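Long-range contact in D-aminoacyl-tRNA deacylase (Archaeoglobus fulgidus, PDB 1YQE), which probably hydrolyses D-aminoacyl-tRNA to free tRNA and a D-amino acid, using zinc, and so probably limits the toxicity of D-aminoacyl-tRNA: residues A[62-76]-A[144-156]. Residues are numbered along the deposited sequence; the frame is centred on the assembly and turned at random.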
ATOM      1  N   ASP A  62      -5.767  12.976  -5.500  1.00 20.06           N
ATOM      2  CA  ASP A  62      -5.046  13.678  -4.444  1.00 20.23           C
ATOM      3  C   ASP A  62      -5.029  15.177  -4.732  1.00 21.47           C
ATOM      4  O   ASP A  62      -5.162  15.992  -3.814  1.00 20.20           O
ATOM      5  CB  ASP A  62      -3.608  13.158  -4.300  1.00 19.84           C
ATOM      6  CG  ASP A  62      -2.841  13.161  -5.612  1.00 22.80           C
ATOM      7  OD1 ASP A  62      -1.592  13.220  -5.568  1.00 18.76           O
ATOM      8  OD2 ASP A  62      -3.482  13.090  -6.684  1.00 22.29           O
ATOM      9  N   GLU A  63      -4.872  15.535  -6.007  1.00 22.50           N
ATOM     10  CA  GLU A  63      -4.855  16.939  -6.413  1.00 25.02           C
ATOM     11  C   GLU A  63      -6.224  17.561  -6.175  1.00 25.04           C
ATOM     12  O   GLU A  63      -6.327  18.708  -5.741  1.00 27.14           O
ATOM     13  CB  GLU A  63      -4.504  17.079  -7.898  1.00 26.85           C
ATOM     14  CG  GLU A  63      -3.190  16.445  -8.316  1.00 30.62           C
ATOM     15  CD  GLU A  63      -2.881  16.666  -9.788  1.00 33.65           C
ATOM     16  OE1 GLU A  63      -3.798  16.507 -10.626  1.00 33.48           O
ATOM     17  OE2 GLU A  63      -1.717  16.991 -10.109  1.00 36.73           O
ATOM     18  N   LYS A  64      -7.273  16.799  -6.474  1.00 24.15           N
ATOM     19  CA  LYS A  64      -8.646  17.262  -6.298  1.00 24.15           C
ATOM     20  C   LYS A  64      -8.970  17.527  -4.828  1.00 25.08           C
ATOM     21  O   LYS A  64      -9.557  18.556  -4.484  1.00 24.89           O
ATOM     22  CB  LYS A  64      -9.621  16.221  -6.852  1.00 26.00           C
ATOM     23  CG  LYS A  64      -9.444  15.948  -8.335  1.00 26.92           C
ATOM     24  CD  LYS A  64     -10.369  14.851  -8.818  1.00 30.04           C
ATOM     25  CE  LYS A  64     -10.180  14.609 -10.308  1.00 31.16           C
ATOM     26  NZ  LYS A  64     -11.098  13.559 -10.823  1.00 34.88           N
ATOM     27  N   LEU A  65      -8.589  16.593  -3.967  1.00 21.82           N
ATOM     28  CA  LEU A  65      -8.850  16.733  -2.540  1.00 21.79           C
ATOM     29  C   LEU A  65      -7.997  17.819  -1.890  1.00 20.06           C
ATOM     30  O   LEU A  65      -8.434  18.470  -0.937  1.00 21.29           O
ATOM     31  CB  LEU A  65      -8.615  15.394  -1.833  1.00 20.21           C
ATOM     32  CG  LEU A  65      -9.672  14.315  -2.074  1.00 22.03           C
ATOM     33  CD1 LEU A  65      -9.111  12.933  -1.740  1.00 22.35           C
ATOM     34  CD2 LEU A  65     -10.899  14.615  -1.231  1.00 22.76           C
ATOM     35  N   ALA A  66      -6.791  18.020  -2.410  1.00 19.35           N
ATOM     36  CA  ALA A  66      -5.868  19.014  -1.862  1.00 20.89           C
ATOM     37  C   ALA A  66      -6.363  20.450  -2.018  1.00 22.63           C
ATOM     38  O   ALA A  66      -5.750  21.387  -1.508  1.00 23.18           O
ATOM     39  CB  ALA A  66      -4.500  18.864  -2.500  1.00 19.93           C
ATOM     40  N   LYS A  67      -7.467  20.622  -2.732  1.00 22.41           N
ATOM     41  CA  LYS A  67      -8.033  21.947  -2.919  1.00 23.48           C
ATOM     42  C   LYS A  67      -8.779  22.359  -1.652  1.00 23.15           C
ATOM     43  O   LYS A  67      -8.882  23.544  -1.338  1.00 22.15           O
ATOM     44  CB  LYS A  67      -8.999  21.941  -4.106  1.00 25.35           C
ATOM     45  CG  LYS A  67      -9.769  23.238  -4.307  1.00 26.88           C
ATOM     46  CD  LYS A  67     -10.761  23.106  -5.456  1.00 29.96           C
ATOM     47  CE  LYS A  67     -11.713  24.292  -5.523  1.00 30.74           C
ATOM     48  NZ  LYS A  67     -12.741  24.105  -6.598  1.00 31.44           N
ATOM     49  N   TYR A  68      -9.277  21.371  -0.914  1.00 22.71           N
ATOM     50  CA  TYR A  68     -10.047  21.641   0.289  1.00 25.07           C
ATOM     51  C   TYR A  68      -9.327  21.390   1.613  1.00 24.74           C
ATOM     52  O   TYR A  68      -9.716  21.950   2.644  1.00 23.85           O
ATOM     53  CB  TYR A  68     -11.343  20.832   0.250  1.00 24.93           C
ATOM     54  CG  TYR A  68     -12.031  20.880  -1.094  1.00 27.01           C
ATOM     55  CD1 TYR A  68     -11.954  19.802  -1.979  1.00 27.07           C
ATOM     56  CD2 TYR A  68     -12.760  22.003  -1.484  1.00 28.84           C
ATOM     57  CE1 TYR A  68     -12.593  19.842  -3.220  1.00 28.90           C
ATOM     58  CE2 TYR A  68     -13.397  22.054  -2.721  1.00 29.42           C
ATOM     59  CZ  TYR A  68     -13.312  20.971  -3.583  1.00 29.70           C
ATOM     60  OH  TYR A  68     -13.956  21.015  -4.801  1.00 29.65           O
ATOM     61  N   ILE A  69      -8.296  20.550   1.590  1.00 23.34           N
ATOM     62  CA  ILE A  69      -7.535  20.249   2.804  1.00 22.84           C
ATOM     63  C   ILE A  69      -6.087  19.890   2.527  1.00 21.47           C
ATOM     64  O   ILE A  69      -5.742  19.446   1.435  1.00 20.43           O
ATOM     65  CB  ILE A  69      -8.148  19.069   3.597  1.00 22.99           C
ATOM     66  CG1 ILE A  69      -8.481  17.917   2.645  1.00 19.21           C
ATOM     67  CG2 ILE A  69      -9.363  19.539   4.374  1.00 25.14           C
ATOM     68  CD1 ILE A  69      -8.829  16.614   3.357  1.00 20.11           C
ATOM     69  N   ASP A  70      -5.246  20.086   3.536  1.00 21.71           N
ATOM     70  CA  ASP A  70      -3.827  19.761   3.443  1.00 21.04           C
ATOM     71  C   ASP A  70      -3.597  18.414   4.112  1.00 21.35           C
ATOM     72  O   ASP A  70      -4.077  18.171   5.223  1.00 20.14           O
ATOM     73  CB  ASP A  70      -2.985  20.805   4.168  1.00 20.56           C
ATOM     74  CG  ASP A  70      -2.819  22.078   3.379  1.00 22.36           C
ATOM     75  OD1 ASP A  70      -3.515  22.260   2.357  1.00 20.25           O
ATOM     76  OD2 ASP A  70      -1.983  22.902   3.800  1.00 24.28           O
ATOM     77  N   PHE A  71      -2.864  17.540   3.434  1.00 20.07           N
ATOM     78  CA  PHE A  71      -2.556  16.222   3.975  1.00 19.61           C
ATOM     79  C   PHE A  71      -1.238  15.735   3.380  1.00 19.98           C
ATOM     80  O   PHE A  71      -0.936  16.008   2.220  1.00 20.13           O
ATOM     81  CB  PHE A  71      -3.708  15.249   3.683  1.00 18.79           C
ATOM     82  CG  PHE A  71      -4.140  15.226   2.245  1.00 18.01           C
ATOM     83  CD1 PHE A  71      -3.548  14.345   1.341  1.00 18.10           C
ATOM     84  CD2 PHE A  71      -5.133  16.089   1.793  1.00 16.93           C
ATOM     85  CE1 PHE A  71      -3.943  14.322   0.005  1.00 17.20           C
ATOM     86  CE2 PHE A  71      -5.537  16.076   0.458  1.00 19.24           C
ATOM     87  CZ  PHE A  71      -4.938  15.185  -0.438  1.00 16.77           C
ATOM     88  N   GLU A  72      -0.447  15.037   4.192  1.00 20.11           N
ATOM     89  CA  GLU A  72       0.859  14.544   3.762  1.00 19.84           C
ATOM     90  C   GLU A  72       0.828  13.188   3.075  1.00 17.90           C
ATOM     91  O   GLU A  72       1.791  12.809   2.411  1.00 17.63           O
ATOM     92  CB  GLU A  72       1.817  14.484   4.955  1.00 20.24           C
ATOM     93  CG  GLU A  72       1.254  13.753   6.157  1.00 22.02           C
ATOM     94  CD  GLU A  72       2.221  13.711   7.327  1.00 22.96           C
ATOM     95  OE1 GLU A  72       3.132  14.565   7.388  1.00 23.21           O
ATOM     96  OE2 GLU A  72       2.059  12.827   8.194  1.00 24.01           O
ATOM     97  N   GLU A  73      -0.265  12.453   3.241  1.00 17.58           N
ATOM     98  CA  GLU A  73      -0.374  11.149   2.606  1.00 15.99           C
ATOM     99  C   GLU A  73      -1.804  10.644   2.617  1.00 15.26           C
ATOM    100  O   GLU A  73      -2.658  11.164   3.335  1.00 13.78           O
ATOM    101  CB  GLU A  73       0.525  10.125   3.312  1.00 17.49           C
ATOM    102  CG  GLU A  73      -0.051   9.567   4.608  1.00 17.29           C
ATOM    103  CD  GLU A  73       0.777   8.423   5.168  1.00 18.84           C
ATOM    104  OE1 GLU A  73       1.674   8.675   5.999  1.00 20.94           O
ATOM    105  OE2 GLU A  73       0.539   7.269   4.762  1.00 19.28           O
ATOM    106  N   ILE A  74      -2.049   9.614   1.816  1.00 14.01           N
ATOM    107  CA  ILE A  74      -3.363   9.005   1.716  1.00 15.20           C
ATOM    108  C   ILE A  74      -3.327   7.520   2.040  1.00 15.04           C
ATOM    109  O   ILE A  74      -2.436   6.796   1.600  1.00 14.41           O
ATOM    110  CB  ILE A  74      -3.947   9.139   0.288  1.00 16.35           C
ATOM    111  CG1 ILE A  74      -4.150  10.613  -0.066  1.00 16.65           C
ATOM    112  CG2 ILE A  74      -5.272   8.387   0.189  1.00 14.56           C
ATOM    113  CD1 ILE A  74      -4.590  10.832  -1.517  1.00 19.77           C
ATOM    114  N   LEU A  75      -4.297   7.080   2.830  1.00 16.30           N
ATOM    115  CA  LEU A  75      -4.451   5.672   3.146  1.00 15.60           C
ATOM    116  C   LEU A  75      -5.792   5.305   2.508  1.00 17.68           C
ATOM    117  O   LEU A  75      -6.855   5.664   3.025  1.00 17.85           O
ATOM    118  CB  LEU A  75      -4.506   5.429   4.657  1.00 16.45           C
ATOM    119  CG  LEU A  75      -3.205   5.608   5.446  1.00 13.77           C
ATOM    120  CD1 LEU A  75      -3.061   7.056   5.899  1.00 14.45           C
ATOM    121  CD2 LEU A  75      -3.222   4.699   6.659  1.00 14.52           C
ATOM    122  N   PHE A  76      -5.744   4.635   1.359  1.00 16.56           N
ATOM    123  CA  PHE A  76      -6.967   4.221   0.682  1.00 16.77           C
ATOM    124  C   PHE A  76      -7.520   3.005   1.402  1.00 18.58           C
ATOM    125  O   PHE A  76      -6.802   2.027   1.602  1.00 19.52           O
ATOM    126  CB  PHE A  76      -6.694   3.834  -0.775  1.00 14.79           C
ATOM    127  CG  PHE A  76      -6.312   4.987  -1.653  1.00 17.49           C
ATOM    128  CD1 PHE A  76      -4.995   5.168  -2.048  1.00 15.88           C
ATOM    129  CD2 PHE A  76      -7.281   5.883  -2.107  1.00 17.68           C
ATOM    130  CE1 PHE A  76      -4.639   6.224  -2.888  1.00 20.90           C
ATOM    131  CE2 PHE A  76      -6.935   6.942  -2.944  1.00 19.37           C
ATOM    132  CZ  PHE A  76      -5.612   7.112  -3.336  1.00 18.97           C
ATOM    133  N   GLY A 144      -4.799   0.574 -10.942  1.00 16.78           N
ATOM    134  CA  GLY A 144      -4.788   2.010 -10.725  1.00 14.50           C
ATOM    135  C   GLY A 144      -5.180   2.299  -9.285  1.00 16.03           C
ATOM    136  O   GLY A 144      -5.491   1.376  -8.534  1.00 16.51           O
ATOM    137  N   PRO A 145      -5.159   3.566  -8.859  1.00 15.28           N
ATOM    138  CA  PRO A 145      -4.781   4.722  -9.676  1.00 16.60           C
ATOM    139  C   PRO A 145      -3.254   4.876  -9.735  1.00 17.50           C
ATOM    140  O   PRO A 145      -2.551   4.652  -8.745  1.00 17.64           O
ATOM    141  CB  PRO A 145      -5.472   5.875  -8.956  1.00 16.64           C
ATOM    142  CG  PRO A 145      -5.310   5.461  -7.494  1.00 16.81           C
ATOM    143  CD  PRO A 145      -5.643   3.986  -7.527  1.00 14.26           C
ATOM    144  N   SER A 146      -2.734   5.236 -10.902  1.00 18.17           N
ATOM    145  CA  SER A 146      -1.296   5.402 -11.041  1.00 17.63           C
ATOM    146  C   SER A 146      -0.872   6.854 -10.874  1.00 17.55           C
ATOM    147  O   SER A 146       0.261   7.135 -10.486  1.00 17.12           O
ATOM    148  CB  SER A 146      -0.833   4.899 -12.408  1.00 18.49           C
ATOM    149  OG  SER A 146      -1.454   5.640 -13.438  1.00 15.56           O
ATOM    150  N   GLU A 147      -1.790   7.772 -11.157  1.00 17.61           N
ATOM    151  CA  GLU A 147      -1.480   9.190 -11.073  1.00 15.83           C
ATOM    152  C   GLU A 147      -1.742   9.804  -9.702  1.00 15.05           C
ATOM    153  O   GLU A 147      -2.643  10.620  -9.539  1.00 16.66           O
ATOM    154  CB  GLU A 147      -2.256   9.945 -12.152  1.00 15.15           C
ATOM    155  CG  GLU A 147      -2.180   9.282 -13.528  1.00 19.27           C
ATOM    156  CD  GLU A 147      -0.758   8.982 -13.976  1.00 19.88           C
ATOM    157  OE1 GLU A 147       0.030   9.931 -14.161  1.00 23.85           O
ATOM    158  OE2 GLU A 147      -0.422   7.794 -14.147  1.00 21.18           O
ATOM    159  N   ILE A 148      -0.944   9.397  -8.721  1.00 15.99           N
ATOM    160  CA  ILE A 148      -1.052   9.908  -7.357  1.00 15.80           C
ATOM    161  C   ILE A 148       0.351  10.355  -6.959  1.00 16.11           C
ATOM    162  O   ILE A 148       1.284   9.555  -6.977  1.00 16.39           O
ATOM    163  CB  ILE A 148      -1.532   8.818  -6.372  1.00 15.76           C
ATOM    164  CG1 ILE A 148      -2.897   8.270  -6.811  1.00 15.46           C
ATOM    165  CG2 ILE A 148      -1.615   9.397  -4.959  1.00 14.73           C
ATOM    166  CD1 ILE A 148      -4.041   9.290  -6.788  1.00 13.98           C
ATOM    167  N   SER A 149       0.495  11.634  -6.620  1.00 15.37           N
ATOM    168  CA  SER A 149       1.789  12.197  -6.240  1.00 15.74           C
ATOM    169  C   SER A 149       2.023  12.179  -4.740  1.00 14.45           C
ATOM    170  O   SER A 149       3.166  12.150  -4.281  1.00 16.05           O
ATOM    171  CB  SER A 149       1.910  13.640  -6.741  1.00 16.99           C
ATOM    172  OG  SER A 149       1.982  13.671  -8.149  1.00 25.88           O
ATOM    173  N   LYS A 150       0.945  12.235  -3.973  1.00 14.85           N
ATOM    174  CA  LYS A 150       1.071  12.196  -2.521  1.00 15.49           C
ATOM    175  C   LYS A 150       1.389  10.759  -2.136  1.00 17.07           C
ATOM    176  O   LYS A 150       0.934   9.827  -2.794  1.00 15.90           O
ATOM    177  CB  LYS A 150      -0.245  12.621  -1.859  1.00 16.01           C
ATOM    178  CG  LYS A 150      -0.459  14.125  -1.772  1.00 21.31           C
ATOM    179  CD  LYS A 150       0.403  14.743  -0.684  1.00 21.99           C
ATOM    180  CE  LYS A 150       0.323  16.268  -0.712  1.00 22.11           C
ATOM    181  NZ  LYS A 150      -1.073  16.746  -0.580  1.00 21.18           N
ATOM    182  N   PRO A 151       2.194  10.557  -1.077  1.00 17.03           N
ATOM    183  CA  PRO A 151       2.506   9.181  -0.679  1.00 15.70           C
ATOM    184  C   PRO A 151       1.192   8.442  -0.405  1.00 15.15           C
ATOM    185  O   PRO A 151       0.264   9.009   0.167  1.00 15.64           O
ATOM    186  CB  PRO A 151       3.340   9.373   0.586  1.00 15.27           C
ATOM    187  CG  PRO A 151       4.074  10.666   0.294  1.00 18.95           C
ATOM    188  CD  PRO A 151       2.980  11.532  -0.296  1.00 17.33           C
ATOM    189  N   SER A 152       1.097   7.183  -0.813  1.00 14.58           N
ATOM    190  CA  SER A 152      -0.140   6.455  -0.575  1.00 13.62           C
ATOM    191  C   SER A 152       0.012   4.944  -0.612  1.00 12.12           C
ATOM    192  O   SER A 152       1.068   4.416  -0.947  1.00 13.14           O
ATOM    193  CB  SER A 152      -1.205   6.878  -1.592  1.00 12.79           C
ATOM    194  OG  SER A 152      -0.894   6.400  -2.889  1.00 14.07           O
ATOM    195  N   ALA A 153      -1.069   4.264  -0.250  1.00 14.56           N
ATOM    196  CA  ALA A 153      -1.115   2.806  -0.256  1.00 15.58           C
ATOM    197  C   ALA A 153      -2.561   2.381  -0.047  1.00 15.86           C
ATOM    198  O   ALA A 153      -3.386   3.171   0.423  1.00 15.74           O
ATOM    199  CB  ALA A 153      -0.222   2.229   0.855  1.00 15.29           C
ATOM    200  N   PHE A 154      -2.867   1.140  -0.419  1.00 14.36           N
ATOM    201  CA  PHE A 154      -4.205   0.592  -0.261  1.00 13.67           C
ATOM    202  C   PHE A 154      -4.212  -0.419   0.882  1.00 14.84           C
ATOM    203  O   PHE A 154      -3.370  -1.318   0.935  1.00 17.35           O
ATOM    204  CB  PHE A 154      -4.666  -0.108  -1.545  1.00 13.75           C
ATOM    205  CG  PHE A 154      -5.215   0.829  -2.582  1.00 14.26           C
ATOM    206  CD1 PHE A 154      -4.384   1.735  -3.233  1.00 15.43           C
ATOM    207  CD2 PHE A 154      -6.565   0.803  -2.909  1.00 15.28           C
ATOM    208  CE1 PHE A 154      -4.898   2.604  -4.199  1.00 16.95           C
ATOM    209  CE2 PHE A 154      -7.084   1.662  -3.868  1.00 16.24           C
ATOM    210  CZ  PHE A 154      -6.247   2.566  -4.515  1.00 15.56           C
ATOM    211  N   TYR A 155      -5.163  -0.247   1.792  1.00 12.34           N
ATOM    212  CA  TYR A 155      -5.332  -1.120   2.949  1.00 13.39           C
ATOM    213  C   TYR A 155      -6.683  -1.774   2.719  1.00 13.36           C
ATOM    214  O   TYR A 155      -7.712  -1.106   2.765  1.00 14.46           O
ATOM    215  CB  TYR A 155      -5.319  -0.273   4.222  1.00 10.74           C
ATOM    216  CG  TYR A 155      -4.071   0.578   4.322  1.00 12.12           C
ATOM    217  CD1 TYR A 155      -3.934   1.754   3.576  1.00 13.03           C
ATOM    218  CD2 TYR A 155      -2.995   0.168   5.101  1.00 12.56           C
ATOM    219  CE1 TYR A 155      -2.742   2.495   3.606  1.00 13.91           C
ATOM    220  CE2 TYR A 155      -1.815   0.889   5.141  1.00 15.01           C
ATOM    221  CZ  TYR A 155      -1.689   2.050   4.392  1.00 15.45           C
ATOM    222  OH  TYR A 155      -0.502   2.742   4.443  1.00 11.41           O
ATOM    223  N   GLU A 156      -6.678  -3.082   2.469  1.00 13.20           N
ATOM    224  CA  GLU A 156      -7.915  -3.768   2.137  1.00 14.70           C
ATOM    225  C   GLU A 156      -8.276  -5.010   2.941  1.00 14.09           C
ATOM    226  O   GLU A 156      -7.486  -5.518   3.738  1.00 13.31           O
ATOM    227  CB  GLU A 156      -7.874  -4.141   0.651  1.00 14.29           C
ATOM    228  CG  GLU A 156      -7.271  -3.052  -0.228  1.00 16.53           C
ATOM    229  CD  GLU A 156      -7.130  -3.458  -1.685  1.00 18.14           C
ATOM    230  OE1 GLU A 156      -6.945  -4.664  -1.967  1.00 15.79           O
ATOM    231  OE2 GLU A 156      -7.193  -2.564  -2.551  1.00 15.81           O
TER
HETATM  232  O   HOH W   1      -1.707  13.792  -8.943  1.00 34.92           O
HETATM  233  O   HOH W   2      -2.102  18.936   0.666  1.00 28.64           O
HETATM  234  O   HOH W   3      -0.721   5.326   3.297  1.00 13.80           O
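Phe-76 and Phe-154 sit at matching places on strands 73-76 and 152-156, which run parallel at 22° and are joined by backbone bonds from Ile-74 N to Pro-151 O, Phe-76 N to Ala-153 O and Tyr-155 N to Phe-76 O. The Phe-76 and Phe-154 rings form an offset stack, with planes 21° apart and Phe-76 CD1 3.3 Å from Phe-154 CE1. Phe-76 CB lies almost centrally over the Phe-154 ring, while Ile-74 CG2 covers the opposite face of the Phe-76 ring. On the other side of the sheet Leu-75 lays CD2 over the Tyr-155 ring, 4.1 Å from its centroid, and helix 114-125 packs against both residues. Water 3 links Tyr-155 OH with Glu-73 OE2 and Ile-74 O, and Glu-73 OE1 is hydrogen-bonded to Thr-116 OG1 on that helix.

Just ahead of strand 152-156, Lys-150 bends at chi2 (-75°) and again at chi4, which brings NZ over one face of the Phe-71 ring, a cation-pi contact, and within 2.9 Å of Phe-71 O; water 2 takes another of its bonds. Asp-62, on helix 61-65, grips the loop: OD1 accepts Ser-149 N at 2.8 Å and Lys-150 N at 3.2 Å, both from the same face of the carboxylate, while OD2 takes a bond from water 1. With the carboxylate gone, as in an alanine here, the two amides would probably lose their shared acceptor and the loop be freer to shift away from the helix. The parallel pair lies inside a mixed sheet, between strands 6-11 and 88-92, and strand 152-159 carries Glu-156 into the pyrophosphate-binding pocket.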